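Local atomic coordinates of Vlm2 (Streptomyces tsusimaensis, PDB entry 6ECC), a protein that forms the C-terminal thioesterase domain of a large multidomain synthetase and probably acts on thioester-bound intermediates. Residues Pro39-Ala44 / Lys62-Ile67; Val29-Arg34 / Gly53-Ala58; Leu137-Arg142 / Gly271-Met276; Thr25-Arg30 / Gly69-Gly74. All coordinates share one frame; numbering follows the deposited sequence.

Contact 1: Pro39-Ala44 / Lys62-Ile67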
loop_
_atom_site.group_PDB
_atom_site.type_symbol
_atom_site.label_atom_id
_atom_site.label_comp_id
_atom_site.label_asym_id
_atom_site.label_seq_id
_atom_site.Cartn_x
_atom_site.Cartn_y
_atom_site.Cartn_z
ATOM N N PRO A 39 8.842 -0.671 14.467
ATOM C CA PRO A 39 7.967 0.368 13.895
ATOM C C PRO A 39 6.713 -0.226 13.292
ATOM O O PRO A 39 6.641 -1.422 13.011
ATOM C CB PRO A 39 8.821 0.980 12.800
ATOM C CG PRO A 39 9.821 -0.026 12.494
ATOM C CD PRO A 39 10.094 -0.784 13.719
ATOM N N GLY A 40 5.711 0.661 13.073
ATOM C CA GLY A 40 4.475 0.243 12.438
ATOM C C GLY A 40 4.499 0.490 10.961
ATOM O O GLY A 40 5.367 1.212 10.457
ATOM N N ILE A 41 3.530 -0.099 10.264
ATOM C CA ILE A 41 3.263 0.266 8.874
ATOM C C ILE A 41 1.760 0.350 8.696
ATOM O O ILE A 41 1.013 -0.521 9.194
ATOM C CB ILE A 41 3.816 -0.722 7.843
ATOM C CG1 ILE A 41 5.274 -1.070 8.033
ATOM C CG2 ILE A 41 3.595 -0.205 6.416
ATOM C CD1 ILE A 41 5.672 -2.281 7.129
ATOM N N VAL A 42 1.300 1.407 7.999
ATOM C CA VAL A 42 -0.074 1.498 7.498
ATOM C C VAL A 42 0.007 1.387 5.983
ATOM O O VAL A 42 0.566 2.291 5.332
ATOM C CB VAL A 42 -0.767 2.824 7.875
ATOM C CG1 VAL A 42 -2.184 2.880 7.304
ATOM C CG2 VAL A 42 -0.842 2.970 9.415
ATOM N N PHE A 43 -0.592 0.326 5.420
ATOM C CA PHE A 43 -0.661 0.158 3.976
ATOM C C PHE A 43 -1.943 0.739 3.374
ATOM O O PHE A 43 -3.046 0.470 3.870
ATOM C CB PHE A 43 -0.596 -1.316 3.620
ATOM C CG PHE A 43 0.773 -1.967 3.802
ATOM C CD1 PHE A 43 1.757 -1.656 2.915
ATOM C CD2 PHE A 43 1.032 -2.846 4.825
ATOM C CE1 PHE A 43 3.033 -2.207 3.057
ATOM C CE2 PHE A 43 2.291 -3.455 4.951
ATOM C CZ PHE A 43 3.277 -3.131 4.047
ATOM N N ALA A 44 -1.793 1.488 2.316
ATOM C CA ALA A 44 -2.922 2.014 1.538
ATOM C C ALA A 44 -3.306 1.005 0.465
ATOM O O ALA A 44 -2.418 0.333 -0.106
ATOM C CB ALA A 44 -2.552 3.314 0.887
ATOM N N LYS A 62 9.050 -9.647 10.394
ATOM C CA LYS A 62 9.491 -9.906 11.754
ATOM C C LYS A 62 10.018 -8.685 12.459
ATOM O O LYS A 62 10.090 -8.690 13.683
ATOM C CB LYS A 62 10.578 -11.016 11.761
ATOM C CG LYS A 62 10.002 -12.307 11.216
ATOM C CD LYS A 62 10.978 -13.565 11.340
ATOM C CE LYS A 62 12.322 -13.431 10.525
ATOM N NZ LYS A 62 12.343 -13.604 8.993
ATOM N N GLY A 63 10.288 -7.611 11.733
ATOM C CA GLY A 63 10.937 -6.481 12.352
ATOM C C GLY A 63 10.004 -5.311 12.627
ATOM O O GLY A 63 10.516 -4.211 12.904
ATOM N N PHE A 64 8.678 -5.541 12.595
ATOM C CA PHE A 64 7.687 -4.486 12.748
ATOM C C PHE A 64 6.743 -4.807 13.885
ATOM O O PHE A 64 6.555 -5.980 14.254
ATOM C CB PHE A 64 6.934 -4.295 11.448
ATOM C CG PHE A 64 7.801 -3.766 10.371
ATOM C CD1 PHE A 64 8.614 -4.590 9.647
ATOM C CD2 PHE A 64 7.848 -2.397 10.112
ATOM C CE1 PHE A 64 9.473 -4.114 8.641
ATOM C CE2 PHE A 64 8.712 -1.901 9.088
ATOM C CZ PHE A 64 9.509 -2.757 8.357
ATOM N N GLY A 65 6.194 -3.750 14.487
ATOM C CA GLY A 65 5.186 -3.914 15.520
ATOM C C GLY A 65 3.816 -4.100 14.878
ATOM O O GLY A 65 3.423 -5.195 14.500
ATOM N N GLU A 66 3.066 -3.019 14.805
ATOM C CA GLU A 66 1.667 -3.046 14.379
ATOM C C GLU A 66 1.617 -2.803 12.880
ATOM O O GLU A 66 2.105 -1.758 12.414
ATOM C CB GLU A 66 0.908 -1.935 15.089
ATOM C CG GLU A 66 0.818 -2.118 16.618
ATOM C CD GLU A 66 -0.102 -1.075 17.266
ATOM O OE1 GLU A 66 -0.295 -1.173 18.485
ATOM O OE2 GLU A 66 -0.601 -0.147 16.565
ATOM N N ILE A 67 0.980 -3.714 12.136
ATOM C CA ILE A 67 0.822 -3.544 10.687
ATOM C C ILE A 67 -0.661 -3.400 10.443
ATOM O O ILE A 67 -1.427 -4.307 10.780
ATOM C CB ILE A 67 1.350 -4.756 9.902
ATOM C CG1 ILE A 67 2.820 -5.099 10.208
ATOM C CG2 ILE A 67 1.192 -4.481 8.425
ATOM C CD1 ILE A 67 3.744 -4.077 9.710
#
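I41 reaches from strand 40-43 to two residues of segment 62-67, F64 and I67. Its CB lies 3.8 Å from CD1 of I67. With CG1 anti to the carbonyl carbon (chi1 -51°), the branch points to F64. I41 CG1 is 3.6 Å from F64 CD2, and CD1 lies over the ring face. I41 CD1 is 3.9 Å from the centroid of the F64 ring and 22° off its normal, a CH-pi contact. The same methyl also touches CD1 of I67, and the two isoleucine side chains run side by side, pointing the same way. CG2 turns back within its own strand and lies over the centre of the F43 ring. The edge of that ring meets I67 CG2 through CE2. F64 also packs against P39, with CG of the proline near CD2 of the ring. P39 CD is 3.5 Å from G63 O.

The backbones meet where the chain, coming out of helix 55-60, enters strand 67-71. That strand is the parallel neighbour of 40-43 in the central sheet of the alpha/beta-hydrolase fold, with I41 and I67 as the bridge pair. I41 N donates to E66 O at 3.1 Å. G65 N donates to P39 O at 2.8 Å. G40 CA lies 3.1 Å from E66 O. Y106 and helix 281-293 also touch the F64 side chain.

Contact 2: Val29-Arg34 / Gly53-Ala58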
loop_
_atom_site.group_PDB
_atom_site.type_symbol
_atom_site.label_atom_id
_atom_site.label_comp_id
_atom_site.label_asym_id
_atom_site.label_seq_id
_atom_site.Cartn_x
_atom_site.Cartn_y
_atom_site.Cartn_z
ATOM N N VAL A 29 -7.652 -1.681 9.446
ATOM C CA VAL A 29 -7.728 -3.134 9.666
ATOM C C VAL A 29 -6.358 -3.634 10.133
ATOM O O VAL A 29 -5.345 -3.388 9.484
ATOM C CB VAL A 29 -8.138 -3.853 8.354
ATOM C CG1 VAL A 29 -8.072 -5.423 8.580
ATOM C CG2 VAL A 29 -9.590 -3.475 7.991
ATOM N N ARG A 30 -6.307 -4.383 11.221
ATOM C CA ARG A 30 -5.015 -4.904 11.687
ATOM C C ARG A 30 -4.631 -6.110 10.850
ATOM O O ARG A 30 -5.441 -7.015 10.665
ATOM C CB ARG A 30 -5.117 -5.294 13.159
ATOM C CG ARG A 30 -3.816 -5.854 13.750
ATOM C CD ARG A 30 -2.681 -4.783 13.787
ATOM N NE ARG A 30 -1.543 -5.284 14.534
ATOM C CZ ARG A 30 -1.350 -5.046 15.828
ATOM N NH1 ARG A 30 -2.204 -4.277 16.510
ATOM N NH2 ARG A 30 -0.286 -5.562 16.426
ATOM N N LEU A 31 -3.403 -6.146 10.346
ATOM C CA LEU A 31 -3.013 -7.236 9.427
ATOM C C LEU A 31 -2.128 -8.291 10.030
ATOM O O LEU A 31 -1.908 -9.335 9.388
ATOM C CB LEU A 31 -2.260 -6.717 8.211
ATOM C CG LEU A 31 -3.067 -5.766 7.353
ATOM C CD1 LEU A 31 -2.279 -5.223 6.181
ATOM C CD2 LEU A 31 -4.354 -6.426 6.900
ATOM N N ASN A 32 -1.590 -8.067 11.191
ATOM C CA ASN A 32 -0.702 -9.027 11.789
ATOM C C ASN A 32 -1.035 -9.253 13.254
ATOM O O ASN A 32 -1.767 -8.461 13.845
ATOM C CB ASN A 32 0.789 -8.591 11.667
ATOM C CG ASN A 32 1.145 -7.331 12.552
ATOM O OD1 ASN A 32 0.299 -6.449 12.826
ATOM N ND2 ASN A 32 2.413 -7.239 12.953
ATOM N N PRO A 33 -0.485 -10.294 13.901
ATOM C CA PRO A 33 -0.800 -10.552 15.319
ATOM C C PRO A 33 -0.266 -9.472 16.240
ATOM O O PRO A 33 0.795 -8.885 15.999
ATOM C CB PRO A 33 -0.091 -11.879 15.603
ATOM C CG PRO A 33 0.351 -12.416 14.254
ATOM C CD PRO A 33 0.489 -11.254 13.349
ATOM N N ARG A 34 -0.998 -9.236 17.326
ATOM C CA ARG A 34 -0.632 -8.202 18.291
ATOM C C ARG A 34 0.650 -8.574 19.062
ATOM O O ARG A 34 1.047 -9.745 19.155
ATOM C CB ARG A 34 -1.805 -7.950 19.252
ATOM N N GLY A 53 -4.226 -8.146 -0.371
ATOM C CA GLY A 53 -2.960 -8.247 -1.050
ATOM C C GLY A 53 -1.748 -8.145 -0.128
ATOM O O GLY A 53 -0.641 -8.526 -0.544
ATOM N N TYR A 54 -1.916 -7.582 1.080
ATOM C CA TYR A 54 -0.785 -7.353 1.989
ATOM C C TYR A 54 -0.697 -8.403 3.087
ATOM O O TYR A 54 0.209 -8.348 3.920
ATOM C CB TYR A 54 -0.890 -5.978 2.607
ATOM C CG TYR A 54 -0.874 -4.825 1.629
ATOM C CD1 TYR A 54 0.253 -4.495 0.887
ATOM C CD2 TYR A 54 -2.023 -4.034 1.430
ATOM C CE1 TYR A 54 0.276 -3.428 0.016
ATOM C CE2 TYR A 54 -2.005 -2.954 0.567
ATOM C CZ TYR A 54 -0.879 -2.647 -0.128
ATOM O OH TYR A 54 -0.847 -1.594 -0.963
ATOM N N ILE A 55 -1.638 -9.335 3.154
ATOM C CA ILE A 55 -1.709 -10.211 4.309
ATOM C C ILE A 55 -0.485 -11.122 4.377
ATOM O O ILE A 55 0.088 -11.329 5.455
ATOM C CB ILE A 55 -3.010 -11.024 4.266
ATOM C CG1 ILE A 55 -4.172 -10.093 4.652
ATOM C CG2 ILE A 55 -2.933 -12.235 5.237
ATOM C CD1 ILE A 55 -5.465 -10.712 4.365
ATOM N N GLU A 56 -0.083 -11.688 3.246
ATOM C CA GLU A 56 1.048 -12.633 3.289
ATOM C C GLU A 56 2.315 -11.874 3.638
ATOM O O GLU A 56 3.130 -12.328 4.454
ATOM C CB GLU A 56 1.169 -13.357 1.947
ATOM C CG GLU A 56 1.962 -14.631 1.909
ATOM C CD GLU A 56 1.372 -15.806 2.711
ATOM O OE1 GLU A 56 0.340 -15.647 3.429
ATOM O OE2 GLU A 56 1.997 -16.905 2.594
ATOM N N LEU A 57 2.457 -10.670 3.095
ATOM C CA LEU A 57 3.607 -9.854 3.446
ATOM C C LEU A 57 3.613 -9.595 4.928
ATOM O O LEU A 57 4.649 -9.744 5.616
ATOM C CB LEU A 57 3.608 -8.536 2.654
ATOM C CG LEU A 57 4.754 -7.580 3.013
ATOM C CD1 LEU A 57 6.160 -8.108 2.758
ATOM C CD2 LEU A 57 4.570 -6.242 2.187
ATOM N N ALA A 58 2.472 -9.145 5.451
ATOM C CA ALA A 58 2.440 -8.815 6.862
ATOM C C ALA A 58 2.764 -10.028 7.713
ATOM O O ALA A 58 3.382 -9.893 8.765
ATOM C CB ALA A 58 1.064 -8.283 7.254
HETATM O O HOH W 1 -1.182 -11.500 7.872
HETATM O O HOH W 2 4.172 -9.610 11.425
#
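L31 holds CG anti to its carbonyl carbon (chi1 -62°) and its chain extended beyond (chi2 178°), which carries CD1 to CB of Y54 at 3.9 Å. This joins the end of the edge strand 27-30 to the start of helix 55-60, the first helix after strand 40-43 in the alpha/beta-hydrolase fold. The other branch of L31, CD2, is 4.3 Å from I55 CG1. Nearer the backbone, L31 CB meets CB of A58 at 3.8 Å. L31 thus touches Y54, I55 and A58, residues at and just before the first turn of the helix. Y54 meets L31 through CB. Its ring leads away to stack with F43, and its OH is hydrogen-bonded to A44 O and H110 N.

No direct hydrogen bond crosses between the two segments. Water 1 does the bridging, donating to L31 O and to I55 O, each at 2.7 Å. N32 packs its CB near A58 O. Its OD1 accepts two bonds, from R30 NE at 2.8 Å and from I67 N, and ND2 donates to G65 O. The R30 bond lies close to the guanidinium plane. Water 2 lies 2.8 Å from A58 O, probably donating to it. N32 ND2 donates a weak bond to water 2 at 3.3 Å.

Contact 3: Leu137-Arg142 / Gly271-Met276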
loop_
_atom_site.group_PDB
_atom_site.type_symbol
_atom_site.label_atom_id
_atom_site.label_comp_id
_atom_site.label_asym_id
_atom_site.label_seq_id
_atom_site.Cartn_x
_atom_site.Cartn_y
_atom_site.Cartn_z
ATOM N N LEU A 137 6.169 -0.157 -2.876
ATOM C CA LEU A 137 6.359 -1.528 -3.337
ATOM C C LEU A 137 6.178 -1.588 -4.859
ATOM O O LEU A 137 5.054 -1.617 -5.351
ATOM C CB LEU A 137 5.382 -2.471 -2.649
ATOM C CG LEU A 137 5.526 -2.517 -1.109
ATOM C CD1 LEU A 137 4.508 -3.452 -0.499
ATOM C CD2 LEU A 137 6.943 -2.969 -0.680
ATOM N N ASP A 138 7.315 -1.559 -5.538
ATOM C CA ASP A 138 7.500 -1.898 -6.950
ATOM C C ASP A 138 6.575 -1.150 -7.895
ATOM O O ASP A 138 6.054 -1.720 -8.852
ATOM C CB ASP A 138 7.334 -3.414 -7.155
ATOM C CG ASP A 138 7.882 -3.869 -8.523
ATOM O OD1 ASP A 138 8.975 -3.428 -8.881
ATOM O OD2 ASP A 138 7.210 -4.729 -9.151
ATOM N N THR A 139 6.428 0.170 -7.695
ATOM C CA THR A 139 5.705 0.976 -8.641
ATOM C C THR A 139 6.474 2.272 -8.869
ATOM O O THR A 139 6.909 2.874 -7.896
ATOM C CB THR A 139 4.368 1.279 -7.997
ATOM O OG1 THR A 139 3.935 -0.020 -7.424
ATOM C CG2 THR A 139 3.531 1.888 -9.062
ATOM N N PRO A 140 6.611 2.733 -10.113
ATOM C CA PRO A 140 7.189 4.049 -10.350
ATOM C C PRO A 140 6.147 5.120 -10.141
ATOM O O PRO A 140 4.930 4.856 -10.105
ATOM C CB PRO A 140 7.621 3.991 -11.834
ATOM C CG PRO A 140 6.801 2.962 -12.425
ATOM C CD PRO A 140 6.257 2.028 -11.357
ATOM N N PRO A 141 6.573 6.360 -10.084
ATOM C CA PRO A 141 5.620 7.447 -9.979
ATOM C C PRO A 141 4.666 7.529 -11.152
ATOM O O PRO A 141 3.502 7.874 -10.951
ATOM C CB PRO A 141 6.490 8.703 -9.916
ATOM C CG PRO A 141 7.838 8.315 -9.582
ATOM C CD PRO A 141 7.990 6.815 -9.945
ATOM N N ARG A 142 5.097 7.199 -12.352
ATOM C CA ARG A 142 4.203 7.132 -13.514
ATOM C C ARG A 142 3.495 5.798 -13.463
ATOM O O ARG A 142 4.061 4.781 -13.856
ATOM C CB ARG A 142 4.966 7.224 -14.818
ATOM C CG ARG A 142 5.424 8.518 -15.037
ATOM C CD ARG A 142 6.235 8.636 -16.312
ATOM N NE ARG A 142 5.528 8.330 -17.564
ATOM C CZ ARG A 142 4.844 9.186 -18.334
ATOM N NH1 ARG A 142 4.651 10.474 -18.019
ATOM N NH2 ARG A 142 4.311 8.753 -19.446
ATOM N N GLY A 271 11.254 -11.699 -7.512
ATOM C CA GLY A 271 9.941 -11.822 -8.080
ATOM C C GLY A 271 9.671 -10.843 -9.222
ATOM O O GLY A 271 10.574 -10.160 -9.748
ATOM N N ASP A 272 8.403 -10.782 -9.582
ATOM C CA ASP A 272 7.906 -9.761 -10.498
ATOM C C ASP A 272 6.751 -8.991 -9.837
ATOM O O ASP A 272 6.418 -9.214 -8.691
ATOM C CB ASP A 272 7.582 -10.386 -11.864
ATOM C CG ASP A 272 6.319 -11.192 -11.898
ATOM O OD1 ASP A 272 6.282 -12.147 -12.717
ATOM O OD2 ASP A 272 5.362 -10.906 -11.159
ATOM N N HIS A 273 6.166 -8.021 -10.551
ATOM C CA HIS A 273 5.211 -7.089 -9.922
ATOM C C HIS A 273 4.063 -7.806 -9.232
ATOM O O HIS A 273 3.550 -7.361 -8.187
ATOM C CB HIS A 273 4.669 -6.136 -11.003
ATOM C CG HIS A 273 3.844 -5.007 -10.456
ATOM N ND1 HIS A 273 4.382 -4.041 -9.633
ATOM C CD2 HIS A 273 2.513 -4.724 -10.539
ATOM C CE1 HIS A 273 3.441 -3.148 -9.318
ATOM N NE2 HIS A 273 2.295 -3.546 -9.834
ATOM N N ALA A 274 3.637 -8.916 -9.781
ATOM C CA ALA A 274 2.587 -9.674 -9.123
ATOM C C ALA A 274 3.140 -10.727 -8.162
ATOM O O ALA A 274 2.678 -10.872 -7.016
ATOM C CB ALA A 274 1.731 -10.385 -10.160
ATOM N N THR A 275 4.194 -11.400 -8.531
ATOM C CA THR A 275 4.536 -12.528 -7.693
ATOM C C THR A 275 5.305 -12.117 -6.435
ATOM O O THR A 275 5.430 -12.938 -5.511
ATOM C CB THR A 275 5.339 -13.530 -8.486
ATOM O OG1 THR A 275 6.602 -13.005 -8.837
ATOM C CG2 THR A 275 4.616 -13.995 -9.705
ATOM N N MET A 276 5.764 -10.857 -6.356
ATOM C CA MET A 276 6.471 -10.409 -5.166
ATOM C C MET A 276 5.618 -10.489 -3.899
ATOM O O MET A 276 6.194 -10.513 -2.813
ATOM C CB MET A 276 6.959 -8.978 -5.363
ATOM C CG MET A 276 5.812 -8.007 -5.597
ATOM S SD MET A 276 6.371 -6.327 -5.521
ATOM C CE MET A 276 6.501 -6.079 -3.789
#
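H273 meets D138 through a hydrogen bond from ND1 to OD2, 3.0 Å long, with an angle of 154° at the hydrogen. The acceptor lies in the imidazole plane. The ring, however, meets OD2 from 44° above the carboxylate plane. The other oxygen, D138 OD1, is taken by T242 N and H245 NE2, so both ends of the carboxylate are gripped. On the far side of the ring, NE2 is bonded to S111 OG. The H110 ring stacks with that of H273.

Two further polar sets brace the loops. T139 OG1 donates to L137 O at 2.8 Å and is also bonded to S111 N. D272 OD2 accepts from A274 N and T275 N, an Asx turn and Asx motif that shape the backbone around H273. T275 OG1 in turn accepts from D272 N.

The apolar contacts come from M276. Its CG lies between the backbone N and the carbonyl carbon (chi1 61°). This, with a bend at chi3, brings SD to 3.5 Å from D138 CB and CE to 3.9 Å from L137 CB.

The geometry of S111, H273 and D138 is consistent with the Ser-His-Asp catalytic triad of alpha/beta-hydrolase thioesterases, with the serine on a nucleophile elbow.

Contact 4: Thr25-Arg30 / Gly69-Gly74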
loop_
_atom_site.group_PDB
_atom_site.type_symbol
_atom_site.label_atom_id
_atom_site.label_comp_id
_atom_site.label_asym_id
_atom_site.label_seq_id
_atom_site.Cartn_x
_atom_site.Cartn_y
_atom_site.Cartn_z
ATOM N N THR A 25 -16.730 6.201 5.870
ATOM C CA THR A 25 -15.346 6.262 6.323
ATOM C C THR A 25 -14.609 5.010 5.872
ATOM O O THR A 25 -15.215 3.962 5.638
ATOM C CB THR A 25 -15.239 6.377 7.857
ATOM O OG1 THR A 25 -15.892 5.257 8.408
ATOM C CG2 THR A 25 -15.973 7.655 8.323
ATOM N N ALA A 26 -13.309 5.167 5.695
ATOM C CA ALA A 26 -12.428 4.047 5.475
ATOM C C ALA A 26 -12.238 3.326 6.808
ATOM O O ALA A 26 -12.625 3.837 7.858
ATOM C CB ALA A 26 -11.122 4.551 4.928
ATOM N N LYS A 27 -11.729 2.102 6.753
ATOM C CA LYS A 27 -11.647 1.268 7.947
ATOM C C LYS A 27 -10.191 0.872 8.138
ATOM O O LYS A 27 -9.550 0.437 7.190
ATOM C CB LYS A 27 -12.527 0.034 7.758
ATOM C CG LYS A 27 -12.547 -0.959 8.869
ATOM C CD LYS A 27 -13.421 -2.174 8.406
ATOM C CE LYS A 27 -13.336 -3.395 9.323
ATOM N NZ LYS A 27 -13.930 -4.612 8.704
ATOM N N LEU A 28 -9.661 1.053 9.350
ATOM C CA LEU A 28 -8.290 0.654 9.656
ATOM C C LEU A 28 -8.334 -0.785 10.145
ATOM O O LEU A 28 -9.021 -1.076 11.116
ATOM C CB LEU A 28 -7.728 1.622 10.699
ATOM C CG LEU A 28 -6.232 1.470 10.898
ATOM C CD1 LEU A 28 -5.425 1.995 9.713
ATOM C CD2 LEU A 28 -5.851 2.181 12.224
ATOM N N VAL A 29 -7.652 -1.681 9.446
ATOM C CA VAL A 29 -7.728 -3.134 9.666
ATOM C C VAL A 29 -6.358 -3.634 10.133
ATOM O O VAL A 29 -5.345 -3.388 9.484
ATOM C CB VAL A 29 -8.138 -3.853 8.354
ATOM C CG1 VAL A 29 -8.072 -5.423 8.580
ATOM C CG2 VAL A 29 -9.590 -3.475 7.991
ATOM N N ARG A 30 -6.307 -4.383 11.221
ATOM C CA ARG A 30 -5.015 -4.904 11.687
ATOM C C ARG A 30 -4.631 -6.110 10.850
ATOM O O ARG A 30 -5.441 -7.015 10.665
ATOM C CB ARG A 30 -5.117 -5.294 13.159
ATOM C CG ARG A 30 -3.816 -5.854 13.750
ATOM C CD ARG A 30 -2.681 -4.783 13.787
ATOM N NE ARG A 30 -1.543 -5.284 14.534
ATOM C CZ ARG A 30 -1.350 -5.046 15.828
ATOM N NH1 ARG A 30 -2.204 -4.277 16.510
ATOM N NH2 ARG A 30 -0.286 -5.562 16.426
ATOM N N GLY A 69 -3.777 -2.043 7.488
ATOM C CA GLY A 69 -4.126 -1.597 6.137
ATOM C C GLY A 69 -5.388 -0.766 6.246
ATOM O O GLY A 69 -6.160 -0.936 7.176
ATOM N N VAL A 70 -5.576 0.151 5.294
ATOM C CA VAL A 70 -6.806 0.907 5.199
ATOM C C VAL A 70 -7.681 0.244 4.149
ATOM O O VAL A 70 -7.248 -0.011 3.009
ATOM C CB VAL A 70 -6.551 2.386 4.848
ATOM C CG1 VAL A 70 -7.899 3.089 4.746
ATOM C CG2 VAL A 70 -5.739 2.970 5.891
ATOM N N GLU A 71 -8.901 -0.063 4.543
ATOM C CA GLU A 71 -9.897 -0.589 3.620
ATOM C C GLU A 71 -10.813 0.545 3.168
ATOM O O GLU A 71 -11.229 1.401 3.983
ATOM C CB GLU A 71 -10.698 -1.715 4.301
ATOM C CG GLU A 71 -11.816 -2.240 3.456
ATOM C CD GLU A 71 -12.541 -3.409 4.129
ATOM O OE1 GLU A 71 -12.030 -4.532 3.979
ATOM O OE2 GLU A 71 -13.604 -3.171 4.766
ATOM N N ALA A 72 -11.062 0.593 1.852
ATOM C CA ALA A 72 -11.912 1.644 1.292
ATOM C C ALA A 72 -13.292 1.635 1.940
ATOM O O ALA A 72 -13.826 0.567 2.286
ATOM C CB ALA A 72 -12.110 1.457 -0.224
ATOM N N PRO A 73 -13.973 2.785 1.959
ATOM C CA PRO A 73 -15.366 2.782 2.394
ATOM C C PRO A 73 -16.222 1.977 1.453
ATOM O O PRO A 73 -15.909 1.818 0.283
ATOM C CB PRO A 73 -15.746 4.268 2.369
ATOM C CG PRO A 73 -14.797 4.931 1.581
ATOM C CD PRO A 73 -13.504 4.138 1.606
ATOM N N GLY A 74 -17.306 1.459 1.981
ATOM C CA GLY A 74 -18.326 0.829 1.192
ATOM C C GLY A 74 -18.149 -0.619 0.890
ATOM O O GLY A 74 -18.931 -1.158 0.120
#
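Strand 27-30 and the end of strand 67-71 form an antiparallel pair at the edge of the central sheet. Four backbone hydrogen bonds join them. K27 and E71 exchange two: K27 N to E71 O at 2.9 Å, and E71 N to K27 O at 2.8 Å with a nearly straight N-H...O angle (176°). V29 and G69 exchange the other two, V29 N to G69 O at 2.8 Å and G69 N to V29 O. L28 and V70 between them are a non-hydrogen-bonded pair.

One face carries L28 and V70, where L28 CD1 approaches V70 CG2 at 4.0 Å. V42 of strand 40-43 adjoins them on this face, and helix 86-97 packs on it. Strand 27-30 is the outermost strand here and the one that runs against its neighbour in an otherwise parallel alpha/beta-hydrolase sheet. The other face carries K27, V29 and E71. K27 and E71 lie side by side, pointing the same way, because each has CG anti to the backbone N (chi1 179° and 176°) and an extended chain. K27 CD is 3.8 Å from E71 OE2. K27 NZ stays 4.2 Å from E71 OE2, beyond a salt bridge, though the charges may still attract. E71 OE1 bonds to Y208 OH. F203 touches both V29 and E71.

Just before strand 27-30, A26 CB meets V70 CG1 at 3.5 Å and also sits near CD of P73. P73 CB touches T25 O at 3.3 Å.

Overall arrangement
From the N terminus, segment 25-30 pairs with 69-74, so contact 4 closes a loop that holds contact 1 within it. Contact 2 starts from the same strand, sharing V29 and R30, and reaches helix 55-60. Contacts 1 and 2 cross, because their segments alternate along the chain. They meet directly where I67 O takes L31 N. Contact 4 pairs the edge strand with 67-71, contact 1 joins 67-71 to 40-43, and contact 2 ties the end of the edge strand to helix 55-60. Contact 3 follows in series and joins the loop after strand 133-137 to the loop after strand 264-268. L137 CD1 touches F43 and L57, but contacts 3 and 4 stay about 11 Å apart at their nearest atoms.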